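Long-range contact in rRNA adenine N-6-methyltransferase (Saccharopolyspora erythraea, PDB 6NVM), which transfers two methyl groups from S-adenosyl-L-methionine to an adenine of 23S rRNA, lowering ribosome affinity for macrolide, lincosamide and streptogramin B antibiotics: residues A77-G82 with S97-P102. Numbering follows the deposited sequence. Where two conformers were deposited one is given.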
loop_
_atom_site.group_PDB
_atom_site.type_symbol
_atom_site.label_atom_id
_atom_site.label_comp_id
_atom_site.label_asym_id
_atom_site.label_seq_id
_atom_site.Cartn_x
_atom_site.Cartn_y
_atom_site.Cartn_z
ATOM N N ALA A 77 10.189 -4.050 -8.406
ATOM C CA ALA A 77 10.448 -5.393 -7.910
ATOM C C ALA A 77 9.557 -6.375 -8.655
ATOM O O ALA A 77 8.465 -6.020 -9.114
ATOM C CB ALA A 77 10.200 -5.489 -6.392
ATOM N N GLY A 78 10.024 -7.617 -8.767
ATOM C CA GLY A 78 9.350 -8.618 -9.569
ATOM C C GLY A 78 9.173 -8.192 -11.016
ATOM O O GLY A 78 8.062 -8.204 -11.560
ATOM N N PRO A 79 10.271 -7.807 -11.675
ATOM C CA PRO A 79 10.155 -7.307 -13.057
ATOM C C PRO A 79 9.756 -8.362 -14.073
ATOM O O PRO A 79 9.202 -8.002 -15.122
ATOM C CB PRO A 79 11.557 -6.759 -13.353
ATOM C CG PRO A 79 12.468 -7.503 -12.427
ATOM C CD PRO A 79 11.659 -7.740 -11.177
ATOM N N GLY A 80 10.026 -9.640 -13.810
ATOM C CA GLY A 80 9.603 -10.676 -14.735
ATOM C C GLY A 80 10.194 -10.450 -16.114
ATOM O O GLY A 80 11.409 -10.293 -16.274
ATOM N N GLU A 81 9.322 -10.419 -17.127
ATOM C CA GLU A 81 9.762 -10.334 -18.517
ATOM C C GLU A 81 10.239 -8.942 -18.910
ATOM O O GLU A 81 10.915 -8.799 -19.935
ATOM C CB GLU A 81 8.627 -10.758 -19.456
ATOM C CG GLU A 81 8.069 -12.150 -19.183
ATOM C CD GLU A 81 9.050 -13.254 -19.519
ATOM O OE1 GLU A 81 10.127 -12.951 -20.074
ATOM O OE2 GLU A 81 8.742 -14.428 -19.228
ATOM N N GLY A 82 9.889 -7.916 -18.142
ATOM C CA GLY A 82 10.381 -6.580 -18.392
ATOM C C GLY A 82 9.556 -5.725 -19.334
ATOM O O GLY A 82 9.983 -4.611 -19.652
ATOM N N SER A 97 15.410 -1.759 -11.493
ATOM C CA SER A 97 14.617 -2.980 -11.475
ATOM C C SER A 97 15.401 -4.078 -10.765
ATOM O O SER A 97 16.512 -4.419 -11.184
ATOM C CB SER A 97 14.273 -3.399 -12.906
ATOM O OG SER A 97 13.462 -4.550 -12.928
ATOM N N TYR A 98 14.818 -4.638 -9.707
ATOM C CA TYR A 98 15.484 -5.633 -8.884
ATOM C C TYR A 98 15.117 -7.045 -9.321
ATOM O O TYR A 98 13.936 -7.396 -9.398
ATOM C CB TYR A 98 15.125 -5.425 -7.410
ATOM C CG TYR A 98 15.839 -4.232 -6.832
ATOM C CD1 TYR A 98 15.396 -2.940 -7.095
ATOM C CD2 TYR A 98 16.978 -4.391 -6.055
ATOM C CE1 TYR A 98 16.061 -1.845 -6.590
ATOM C CE2 TYR A 98 17.652 -3.295 -5.544
ATOM C CZ TYR A 98 17.186 -2.028 -5.813
ATOM O OH TYR A 98 17.840 -0.930 -5.311
ATOM N N GLU A 99 16.137 -7.858 -9.585
ATOM C CA GLU A 99 15.953 -9.267 -9.907
ATOM C C GLU A 99 16.920 -10.080 -9.061
ATOM O O GLU A 99 18.138 -9.954 -9.213
ATOM C CB GLU A 99 16.179 -9.520 -11.399
ATOM C CG GLU A 99 16.189 -10.989 -11.781
ATOM C CD GLU A 99 14.996 -11.729 -11.216
ATOM O OE1 GLU A 99 13.852 -11.346 -11.545
ATOM O OE2 GLU A 99 15.199 -12.678 -10.432
ATOM N N ILE A 100 16.379 -10.913 -8.166
ATOM C CA ILE A 100 17.230 -11.604 -7.203
ATOM C C ILE A 100 18.023 -12.732 -7.858
ATOM O O ILE A 100 19.117 -13.076 -7.391
ATOM C CB ILE A 100 16.374 -12.126 -6.031
ATOM C CG1 ILE A 100 17.268 -12.545 -4.865
ATOM C CG2 ILE A 100 15.499 -13.288 -6.484
ATOM C CD1 ILE A 100 16.501 -12.871 -3.584
ATOM N N ASP A 101 17.501 -13.332 -8.929
ATOM C CA ASP A 101 18.160 -14.482 -9.557
ATOM C C ASP A 101 19.261 -14.009 -10.504
ATOM O O ASP A 101 18.973 -13.266 -11.452
ATOM C CB ASP A 101 17.143 -15.331 -10.313
ATOM C CG ASP A 101 17.745 -16.617 -10.863
ATOM O OD1 ASP A 101 18.486 -16.561 -11.862
ATOM O OD2 ASP A 101 17.495 -17.689 -10.276
ATOM N N PRO A 102 20.519 -14.416 -10.303
ATOM C CA PRO A 102 21.599 -13.856 -11.141
ATOM C C PRO A 102 21.444 -14.145 -12.623
ATOM O O PRO A 102 21.751 -13.276 -13.446
ATOM C CB PRO A 102 22.868 -14.503 -10.559
ATOM C CG PRO A 102 22.388 -15.695 -9.805
ATOM C CD PRO A 102 21.032 -15.359 -9.296
HETATM O O HOH W 1 12.370 -8.363 -7.385
HETATM O O HOH W 2 11.137 -10.953 -11.293
#
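With CG anti to its backbone N (chi1 172°) and the chain then bent at chi2 (49°), E99 swings its carboxylate back toward P79, bringing OE1 to 4.2 Å from P79 CG. The setting is the cofactor end of a Rossmann-like class I methyltransferase: the loop leaving strand 73-77 has the glycine-rich sequence of motif I, and E99 follows the neighbouring parallel strand 94-98. The closest CA pair is A77 and Y98, 5.1 Å apart; the CA atoms of G78 and E99 lie farther apart, and no direct hydrogen bond joins the two segments. Instead, the CB of P79 points toward strand 94-98, and its ring CD sits 2.9 Å from Y98 O, a tight carbon-to-carbonyl approach. The same ring also reaches S97 OG, though that very short contact is doubtful because the serine has two conformers. L108 of helix 102-111 touches both P79 and S97.

Two waters supply the polar links. One accepts from G78 N at 2.8 Å and donates to Y98 O at 2.7 Å, bridging the diverging backbones. The second accepts from G80 N (3.0 Å) and donates to E99 OE1 (2.8 Å), tying the glutamate to the loop. From P79 to G82 the loop makes a type II' turn, closed by G82 N bonding to P79 O, and G82 occupies the N-cap position of helix 83-89. G78 and E99 are both predicted to bind S-adenosyl-L-methionine; as in related methyltransferases, the acidic residue after the second strand would probably receive the ribose hydroxyls. While OE1 takes the water, E99 OE2 accepts from D101 N through its anti lone pair at 2.8 Å, with an N-H...O angle of 163°.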